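Local coordinates for kinetochore protein Mis16 (Schizosaccharomyces japonicus, PDB 4XYH) that binds histone H4 and, independently, the CENP-A-specific chaperone Scm3, as a WD-repeat chromatin protein associated with kinetochores and centromeres, at residues K127-G132 with Q167-T172; N135-M140 with I147-L152; H174-R179 with K215-E220. All blocks are in the same frame, centred on the assembly; numbering follows the deposited sequence.

Interaction 1: residues K127-G132 with Q167-T172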
loop_
_atom_site.group_PDB
_atom_site.type_symbol
_atom_site.label_atom_id
_atom_site.label_comp_id
_atom_site.label_asym_id
_atom_site.label_seq_id
_atom_site.Cartn_x
_atom_site.Cartn_y
_atom_site.Cartn_z
ATOM N N LYS A 127 -10.181 -6.236 17.364
ATOM C CA LYS A 127 -10.324 -7.178 16.266
ATOM C C LYS A 127 -11.777 -7.201 15.881
ATOM O O LYS A 127 -12.653 -7.355 16.741
ATOM C CB LYS A 127 -9.845 -8.580 16.656
ATOM C CG LYS A 127 -8.448 -8.578 17.242
ATOM C CD LYS A 127 -7.758 -9.922 17.135
ATOM C CE LYS A 127 -8.313 -10.907 18.126
ATOM N NZ LYS A 127 -7.823 -12.290 17.814
ATOM N N ILE A 128 -12.044 -7.035 14.595
ATOM C CA ILE A 128 -13.417 -7.020 14.129
ATOM C C ILE A 128 -13.619 -8.133 13.121
ATOM O O ILE A 128 -12.824 -8.270 12.198
ATOM C CB ILE A 128 -13.781 -5.666 13.492
ATOM C CG1 ILE A 128 -13.394 -4.518 14.432
ATOM C CG2 ILE A 128 -15.258 -5.648 13.122
ATOM C CD1 ILE A 128 -13.043 -3.225 13.726
ATOM N N HIS A 129 -14.686 -8.916 13.285
ATOM C CA HIS A 129 -14.989 -9.990 12.333
ATOM C C HIS A 129 -15.034 -9.467 10.902
ATOM O O HIS A 129 -15.674 -8.447 10.615
ATOM C CB HIS A 129 -16.307 -10.691 12.678
ATOM C CG HIS A 129 -16.205 -11.594 13.871
ATOM N ND1 HIS A 129 -17.037 -12.674 14.066
ATOM C CD2 HIS A 129 -15.353 -11.579 14.926
ATOM C CE1 HIS A 129 -16.694 -13.293 15.185
ATOM N NE2 HIS A 129 -15.680 -12.645 15.726
ATOM N N HIS A 130 -14.335 -10.188 10.029
ATOM C CA HIS A 130 -14.195 -9.862 8.617
ATOM C C HIS A 130 -14.426 -11.112 7.756
ATOM O O HIS A 130 -13.950 -12.199 8.096
ATOM C CB HIS A 130 -12.801 -9.278 8.354
ATOM C CG HIS A 130 -12.615 -8.758 6.962
ATOM N ND1 HIS A 130 -12.222 -9.572 5.915
ATOM C CD2 HIS A 130 -12.762 -7.517 6.445
ATOM C CE1 HIS A 130 -12.139 -8.844 4.815
ATOM N NE2 HIS A 130 -12.462 -7.594 5.102
ATOM N N GLU A 131 -15.160 -10.956 6.657
ATOM C CA GLU A 131 -15.434 -12.061 5.723
ATOM C C GLU A 131 -14.316 -12.274 4.704
ATOM O O GLU A 131 -14.099 -11.453 3.817
ATOM C CB GLU A 131 -16.748 -11.829 4.966
ATOM C CG GLU A 131 -17.957 -11.693 5.863
ATOM C CD GLU A 131 -19.283 -11.848 5.114
ATOM O OE1 GLU A 131 -19.337 -11.630 3.877
ATOM O OE2 GLU A 131 -20.284 -12.193 5.781
ATOM N N GLY A 132 -13.610 -13.389 4.828
ATOM C CA GLY A 132 -12.515 -13.676 3.933
ATOM C C GLY A 132 -11.283 -12.926 4.377
ATOM O O GLY A 132 -11.345 -12.110 5.315
ATOM N N GLN A 167 -15.136 -2.156 22.612
ATOM C CA GLN A 167 -15.092 -3.606 22.448
ATOM C C GLN A 167 -13.736 -4.094 21.910
ATOM O O GLN A 167 -13.317 -3.693 20.821
ATOM C CB GLN A 167 -16.208 -4.067 21.509
ATOM C CG GLN A 167 -17.626 -3.908 22.022
ATOM C CD GLN A 167 -18.196 -2.520 21.820
ATOM O OE1 GLN A 167 -17.473 -1.558 21.537
ATOM N NE2 GLN A 167 -19.514 -2.408 21.968
ATOM N N PRO A 168 -13.044 -4.961 22.670
ATOM C CA PRO A 168 -11.782 -5.549 22.194
ATOM C C PRO A 168 -12.016 -6.459 20.989
ATOM O O PRO A 168 -11.131 -6.606 20.149
ATOM C CB PRO A 168 -11.273 -6.377 23.386
ATOM C CG PRO A 168 -12.184 -6.110 24.502
ATOM C CD PRO A 168 -13.448 -5.493 23.976
ATOM N N ILE A 169 -13.191 -7.080 20.932
ATOM C CA ILE A 169 -13.550 -7.965 19.829
ATOM C C ILE A 169 -14.958 -7.626 19.378
ATOM O O ILE A 169 -15.876 -7.537 20.187
ATOM C CB ILE A 169 -13.460 -9.453 20.221
ATOM C CG1 ILE A 169 -12.033 -9.796 20.669
ATOM C CG2 ILE A 169 -13.866 -10.352 19.047
ATOM C CD1 ILE A 169 -11.756 -11.288 20.791
ATOM N N VAL A 170 -15.109 -7.410 18.081
ATOM C CA VAL A 170 -16.368 -6.974 17.499
ATOM C C VAL A 170 -16.969 -8.066 16.596
ATOM O O VAL A 170 -16.564 -8.228 15.433
ATOM C CB VAL A 170 -16.155 -5.688 16.705
ATOM C CG1 VAL A 170 -17.477 -5.214 16.050
ATOM C CG2 VAL A 170 -15.553 -4.619 17.613
ATOM N N GLN A 171 -17.932 -8.811 17.136
ATOM C CA GLN A 171 -18.456 -9.993 16.453
ATOM C C GLN A 171 -19.426 -9.622 15.339
ATOM O O GLN A 171 -19.567 -10.359 14.373
ATOM C CB GLN A 171 -19.127 -10.945 17.464
ATOM C CG GLN A 171 -18.093 -11.783 18.268
ATOM C CD GLN A 171 -18.664 -12.416 19.536
ATOM O OE1 GLN A 171 -18.368 -11.979 20.660
ATOM N NE2 GLN A 171 -19.477 -13.451 19.361
ATOM N N THR A 172 -20.060 -8.462 15.459
ATOM C CA THR A 172 -21.013 -8.005 14.454
ATOM C C THR A 172 -20.444 -7.941 13.030
ATOM O O THR A 172 -21.141 -8.246 12.064
ATOM C CB THR A 172 -21.551 -6.612 14.814
ATOM O OG1 THR A 172 -22.102 -6.659 16.128
ATOM C CG2 THR A 172 -22.626 -6.160 13.823
#
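Lys127 gives its backbone N to Pro168 O (3.0 Å) and takes Val170 N on its own O (2.8 Å), opening a short parallel beta pairing on a blade of the WD-repeat propeller. Its carbonyl serves twice, for Ile169 CA also approaches Lys127 O, at 3.3 Å, in a CA-H...O contact. Ile128 and Val170 come next, on the opposite face of the sheet from Lys127 and Ile169. Their branched side chains run side by side in the same direction, with Ile128 CG2 lying 3.7 Å from Val170 CB. His129 closes the pairing with a nearly straight bond (171°) from its N to Val170 O, 2.9 Å long. Its CG stands anti to the carbonyl carbon (chi1 -74°), and the ring takes Gln171 CA over the centre of one face, 3.7 Å from the centroid, a CH-pi contact. Gln171 CG continues this cover, 3.6 Å from His129 NE2. An alanine at His129 would probably leave Gln171 CA and CG without the ring they pack on, freeing the glutamine to shift. Tyr88 meets the His129 ring and makes a cation-pi contact with Lys127. Strand 123-130 thus lies between strand 87-97, its antiparallel neighbour, and the two-residue strand 169-170, which ends the five-stranded sheet.

Interaction 2: residues N135-M140 with I147-L152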
loop_
_atom_site.group_PDB
_atom_site.type_symbol
_atom_site.label_atom_id
_atom_site.label_comp_id
_atom_site.label_asym_id
_atom_site.label_seq_id
_atom_site.Cartn_x
_atom_site.Cartn_y
_atom_site.Cartn_z
ATOM N N ASN A 135 -7.781 -8.468 2.115
ATOM C CA ASN A 135 -6.823 -8.199 1.039
ATOM C C ASN A 135 -6.228 -6.794 1.148
ATOM O O ASN A 135 -5.033 -6.609 0.976
ATOM C CB ASN A 135 -7.476 -8.384 -0.324
ATOM C CG ASN A 135 -7.504 -9.837 -0.768
ATOM O OD1 ASN A 135 -7.091 -10.747 -0.034
ATOM N ND2 ASN A 135 -7.973 -10.062 -1.992
ATOM N N LYS A 136 -7.068 -5.814 1.465
ATOM C CA LYS A 136 -6.601 -4.450 1.657
ATOM C C LYS A 136 -7.563 -3.722 2.577
ATOM O O LYS A 136 -8.759 -3.993 2.559
ATOM C CB LYS A 136 -6.469 -3.698 0.318
ATOM C CG LYS A 136 -5.804 -2.314 0.477
ATOM C CD LYS A 136 -5.282 -1.733 -0.827
ATOM C CE LYS A 136 -3.969 -2.399 -1.246
ATOM N NZ LYS A 136 -3.576 -1.978 -2.619
ATOM N N ALA A 137 -7.028 -2.819 3.399
ATOM C CA ALA A 137 -7.842 -2.029 4.320
ATOM C C ALA A 137 -7.356 -0.583 4.350
ATOM O O ALA A 137 -6.191 -0.312 4.656
ATOM C CB ALA A 137 -7.810 -2.638 5.712
ATOM N N ARG A 138 -8.257 0.349 4.048
ATOM C CA ARG A 138 -7.917 1.772 4.014
ATOM C C ARG A 138 -8.951 2.635 4.761
ATOM O O ARG A 138 -10.160 2.455 4.572
ATOM C CB ARG A 138 -7.805 2.231 2.555
ATOM C CG ARG A 138 -6.672 1.554 1.758
ATOM C CD ARG A 138 -5.296 2.005 2.272
ATOM N NE ARG A 138 -4.163 1.433 1.544
ATOM C CZ ARG A 138 -3.453 0.385 1.959
ATOM N NH1 ARG A 138 -3.772 -0.234 3.092
ATOM N NH2 ARG A 138 -2.418 -0.051 1.241
ATOM N N PHE A 139 -8.494 3.587 5.577
ATOM C CA PHE A 139 -9.419 4.431 6.338
ATOM C C PHE A 139 -9.838 5.647 5.483
ATOM O O PHE A 139 -9.068 6.140 4.676
ATOM C CB PHE A 139 -8.792 4.876 7.677
ATOM C CG PHE A 139 -7.575 5.777 7.530
ATOM C CD1 PHE A 139 -7.713 7.118 7.182
ATOM C CD2 PHE A 139 -6.292 5.279 7.749
ATOM C CE1 PHE A 139 -6.591 7.947 7.022
ATOM C CE2 PHE A 139 -5.163 6.101 7.607
ATOM C CZ PHE A 139 -5.315 7.438 7.243
ATOM N N MET A 140 -11.072 6.112 5.630
ATOM C CA MET A 140 -11.509 7.288 4.867
ATOM C C MET A 140 -10.712 8.506 5.361
ATOM O O MET A 140 -10.669 8.750 6.561
ATOM C CB MET A 140 -13.006 7.495 5.038
ATOM C CG MET A 140 -13.585 8.531 4.115
ATOM S SD MET A 140 -15.364 8.607 4.263
ATOM C CE MET A 140 -15.529 9.551 5.785
ATOM N N ILE A 147 -13.702 2.670 7.780
ATOM C CA ILE A 147 -12.720 1.807 7.102
ATOM C C ILE A 147 -13.381 1.091 5.922
ATOM O O ILE A 147 -14.502 0.567 6.050
ATOM C CB ILE A 147 -12.119 0.724 8.039
ATOM C CG1 ILE A 147 -11.704 1.299 9.399
ATOM C CG2 ILE A 147 -10.952 -0.033 7.340
ATOM C CD1 ILE A 147 -10.615 2.327 9.324
ATOM N N ALA A 148 -12.711 1.088 4.771
ATOM C CA ALA A 148 -13.131 0.243 3.654
ATOM C C ALA A 148 -12.158 -0.920 3.526
ATOM O O ALA A 148 -10.967 -0.751 3.767
ATOM C CB ALA A 148 -13.193 1.036 2.359
ATOM N N THR A 149 -12.654 -2.100 3.161
ATOM C CA THR A 149 -11.768 -3.240 2.894
ATOM C C THR A 149 -12.208 -3.976 1.653
ATOM O O THR A 149 -13.319 -3.776 1.186
ATOM C CB THR A 149 -11.727 -4.291 4.046
ATOM O OG1 THR A 149 -12.905 -5.107 4.003
ATOM C CG2 THR A 149 -11.590 -3.649 5.416
ATOM N N LEU A 150 -11.330 -4.836 1.131
ATOM C CA LEU A 150 -11.680 -5.804 0.087
ATOM C C LEU A 150 -11.564 -7.218 0.646
ATOM O O LEU A 150 -10.506 -7.601 1.167
ATOM C CB LEU A 150 -10.759 -5.670 -1.117
ATOM C CG LEU A 150 -11.113 -4.663 -2.202
ATOM C CD1 LEU A 150 -9.948 -4.563 -3.220
ATOM C CD2 LEU A 150 -12.436 -5.042 -2.882
ATOM N N GLY A 151 -12.627 -8.003 0.528
ATOM C CA GLY A 151 -12.643 -9.304 1.156
ATOM C C GLY A 151 -13.144 -10.436 0.283
ATOM O O GLY A 151 -12.840 -10.482 -0.911
ATOM N N LEU A 152 -13.910 -11.340 0.900
ATOM C CA LEU A 152 -14.417 -12.549 0.256
ATOM C C LEU A 152 -15.006 -12.289 -1.122
ATOM O O LEU A 152 -15.865 -11.413 -1.292
ATOM C CB LEU A 152 -15.466 -13.207 1.145
ATOM C CG LEU A 152 -16.060 -14.523 0.647
ATOM C CD1 LEU A 152 -15.001 -15.625 0.675
ATOM C CD2 LEU A 152 -17.254 -14.905 1.502
#
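Arg138 and Ala148 form the central hydrogen-bonded pair of an antiparallel beta hairpin, whose first strand lies at one edge of a propeller blade. Arg138 N reaches Ala148 O at 2.9 Å, and Ala148 N returns the bond to Arg138 O at the same 2.9 Å. The strand axes run 160° apart in direction. On either side of this pair sit non-hydrogen-bonded pairs, whose side chains share one face of the sheet. In the first, Ile147 CD1 presses against Phe139 CB at 3.5 Å, meeting the root of the aromatic side chain. Phe139 CG occupies the crowded position between the backbone N and the carbonyl carbon (chi1 65°), and the ring leads away from Ile147 to meet Phe59. In the second, Thr149 turns its methyl CG2 toward Ala137 CB, 3.9 Å away, while its OG1 has His130 as partner. Leu89 of strand 87-97 packs on Ala137, Ile147 and Thr149 together, so these three side chains are packed against the neighbouring sheet. Toward the open end of the hairpin, Asn135 N donates to Leu150 O (3.0 Å), while the Asn135 amide is held by Gly185 O through ND2.

The other face carries Lys136 and Arg138, neighbours on the same strand. Lys136 NZ bonds Phe186 O, and Arg138 NH2 makes a salt bridge with Asp387, on a strand of a different sheet. Lys136 CG lies 3.8 Å above the guanidinium plane of Arg138, over its centre. The same group is also tied to its own strand: Arg138 NH1 donates to Ala137 O at 2.9 Å, from 48° out of the carbonyl plane.

Interaction 3: residues H174-R179 with K215-E220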
loop_
_atom_site.group_PDB
_atom_site.type_symbol
_atom_site.label_atom_id
_atom_site.label_comp_id
_atom_site.label_asym_id
_atom_site.label_seq_id
_atom_site.Cartn_x
_atom_site.Cartn_y
_atom_site.Cartn_z
ATOM N N HIS A 174 -19.049 -6.131 9.602
ATOM C CA HIS A 174 -19.113 -4.903 8.791
ATOM C C HIS A 174 -20.494 -4.268 8.807
ATOM O O HIS A 174 -21.493 -4.951 9.033
ATOM C CB HIS A 174 -18.739 -5.227 7.351
ATOM C CG HIS A 174 -19.552 -6.347 6.793
ATOM N ND1 HIS A 174 -19.151 -7.665 6.871
ATOM C CD2 HIS A 174 -20.783 -6.359 6.227
ATOM C CE1 HIS A 174 -20.088 -8.436 6.342
ATOM N NE2 HIS A 174 -21.095 -7.669 5.957
ATOM N N GLN A 175 -20.548 -2.976 8.502
ATOM C CA GLN A 175 -21.797 -2.227 8.471
ATOM C C GLN A 175 -22.389 -2.085 7.057
ATOM O O GLN A 175 -23.580 -1.825 6.899
ATOM C CB GLN A 175 -21.575 -0.838 9.080
ATOM C CG GLN A 175 -21.549 -0.840 10.602
ATOM C CD GLN A 175 -20.423 -1.710 11.186
ATOM O OE1 GLN A 175 -19.250 -1.321 11.177
ATOM N NE2 GLN A 175 -20.780 -2.893 11.678
ATOM N N ALA A 176 -21.556 -2.237 6.030
ATOM C CA ALA A 176 -22.034 -2.229 4.642
ATOM C C ALA A 176 -21.220 -3.210 3.822
ATOM O O ALA A 176 -20.064 -3.475 4.127
ATOM C CB ALA A 176 -21.951 -0.843 4.025
ATOM N N CYS A 177 -21.839 -3.758 2.783
ATOM C CA CYS A 177 -21.158 -4.628 1.843
ATOM C C CYS A 177 -21.275 -4.054 0.439
ATOM O O CYS A 177 -22.383 -3.803 -0.026
ATOM C CB CYS A 177 -21.742 -6.036 1.885
ATOM S SG CYS A 177 -20.973 -7.133 0.687
ATOM N N LEU A 178 -20.134 -3.825 -0.214
ATOM C CA LEU A 178 -20.114 -3.316 -1.589
ATOM C C LEU A 178 -20.173 -4.486 -2.562
ATOM O O LEU A 178 -19.193 -5.222 -2.702
ATOM C CB LEU A 178 -18.862 -2.494 -1.841
ATOM C CG LEU A 178 -18.514 -1.541 -0.695
ATOM C CD1 LEU A 178 -17.163 -0.923 -0.952
ATOM C CD2 LEU A 178 -19.568 -0.455 -0.547
ATOM N N ARG A 179 -21.312 -4.659 -3.234
ATOM C CA ARG A 179 -21.557 -5.909 -3.965
ATOM C C ARG A 179 -21.577 -5.830 -5.470
ATOM O O ARG A 179 -22.660 -5.917 -6.050
ATOM C CB ARG A 179 -22.901 -6.522 -3.560
ATOM C CG ARG A 179 -23.226 -6.414 -2.128
ATOM C CD ARG A 179 -24.225 -7.468 -1.732
ATOM N NE ARG A 179 -23.564 -8.751 -1.557
ATOM C CZ ARG A 179 -23.493 -9.441 -0.423
ATOM N NH1 ARG A 179 -24.069 -9.012 0.694
ATOM N NH2 ARG A 179 -22.842 -10.587 -0.429
ATOM N N LYS A 215 -25.290 7.318 3.666
ATOM C CA LYS A 215 -25.899 6.024 3.972
ATOM C C LYS A 215 -25.740 5.707 5.463
ATOM O O LYS A 215 -24.626 5.648 5.961
ATOM C CB LYS A 215 -25.285 4.913 3.113
ATOM C CG LYS A 215 -25.299 5.210 1.607
ATOM C CD LYS A 215 -25.530 3.953 0.778
ATOM C CE LYS A 215 -25.195 4.166 -0.687
ATOM N NZ LYS A 215 -25.854 5.369 -1.252
ATOM N N SER A 216 -26.854 5.524 6.173
ATOM C CA SER A 216 -26.812 5.291 7.622
ATOM C C SER A 216 -26.247 3.920 7.928
ATOM O O SER A 216 -26.711 2.909 7.380
ATOM C CB SER A 216 -28.202 5.409 8.258
ATOM O OG SER A 216 -28.771 6.683 8.026
ATOM N N LEU A 217 -25.252 3.892 8.811
ATOM C CA LEU A 217 -24.652 2.639 9.234
ATOM C C LEU A 217 -25.066 2.374 10.668
ATOM O O LEU A 217 -25.156 3.301 11.460
ATOM C CB LEU A 217 -23.125 2.699 9.096
ATOM C CG LEU A 217 -22.636 3.240 7.744
ATOM C CD1 LEU A 217 -21.123 3.427 7.729
ATOM C CD2 LEU A 217 -23.077 2.319 6.615
ATOM N N SER A 218 -25.341 1.117 11.000
ATOM C CA SER A 218 -25.685 0.768 12.375
ATOM C C SER A 218 -25.403 -0.692 12.648
ATOM O O SER A 218 -25.162 -1.475 11.723
ATOM C CB SER A 218 -27.157 1.070 12.665
ATOM O OG SER A 218 -27.961 -0.044 12.321
ATOM N N LEU A 219 -25.449 -1.062 13.924
ATOM C CA LEU A 219 -25.178 -2.433 14.333
ATOM C C LEU A 219 -26.377 -3.347 14.124
ATOM O O LEU A 219 -26.293 -4.567 14.315
ATOM C CB LEU A 219 -24.758 -2.476 15.802
ATOM C CG LEU A 219 -23.494 -1.719 16.162
ATOM C CD1 LEU A 219 -23.186 -1.890 17.666
ATOM C CD2 LEU A 219 -22.345 -2.209 15.285
ATOM N N GLU A 220 -27.500 -2.754 13.751
ATOM C CA GLU A 220 -28.703 -3.539 13.500
ATOM C C GLU A 220 -28.493 -4.586 12.406
ATOM O O GLU A 220 -28.961 -5.722 12.529
ATOM C CB GLU A 220 -29.857 -2.616 13.128
ATOM C CG GLU A 220 -31.158 -3.345 12.821
ATOM C CD GLU A 220 -32.177 -2.416 12.198
ATOM O OE1 GLU A 220 -31.978 -1.175 12.277
ATOM O OE2 GLU A 220 -33.161 -2.928 11.625
HETATM O O HOH W 1 -23.623 -3.944 11.338
HETATM O O HOH W 2 -25.363 -0.935 8.736
#
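The backbones approach most closely at Gln175 and Leu217, whose CA atoms stand 5.7 Å apart, and water joins them where direct bonds do not. The site lies at a classic beta bulge of a propeller blade, where Gln175 and Ala176 both face Ile158. The segment 215-220 belongs to the loop between strands 207-211 and 223-225, the latter being the parallel partner of strand 176-178.

Gln175 crosses Leu217 at about a right angle, the CB atoms of the two residues meeting at 3.9 Å. Beside them Leu217 CD2 reaches Ala176 CB at 4.2 Å, so the leucine spans both residues of the bulge. Gln175 CG, anti to the carbonyl carbon (chi1 -79°), rests 3.8 Å from Ser218 O; beyond it the chain bends and NE2 lies against Leu219 CD2. The buried amide is held at both ends: OE1 bonds Tyr164 OH and Asp160 N, and NE2 bonds Gly173 O. Such bonds fix the rotation of the group and tie the bulge to strand 156-160 and the loop that follows it.

Two waters bridge the segments. The first accepts from Gln175 NE2 at 3.1 Å and donates to Ser218 O at 2.9 Å, with a longer bond to His174 O. The second accepts from Ser218 N at 3.1 Å and probably donates to Gln175 O, so both N and O of Ser218 are linked through water to 174-179. The same serine shapes the chain beyond it in an ST turn, its OG accepting from Glu220 N at 3.1 Å.

The three contacts lie on the same side of the chain's centre, each pair of centres about 14 Å apart. Interactions 1 and 2 are joined directly: His130 NE2 probably bonds Thr149 OG1 (2.8 Å), recalling the His to Ser/Thr bond of the WD-repeat tetrad, and Glu131 O probably bonds Leu152 N (2.9 Å). Interaction 1 meets interaction 3 more lightly, Glu131 CD packing on His174 CE1 at 3.7 Å. Interactions 2 and 3 do not touch, their nearest atoms about 5 Å apart, yet both reach the same five-stranded sheet, interaction 2 through strands 136-140 and 146-150, interaction 3 through strand 176-178. Interaction 2 builds one sheet from within; interactions 1 and 3 add chain distant in sequence.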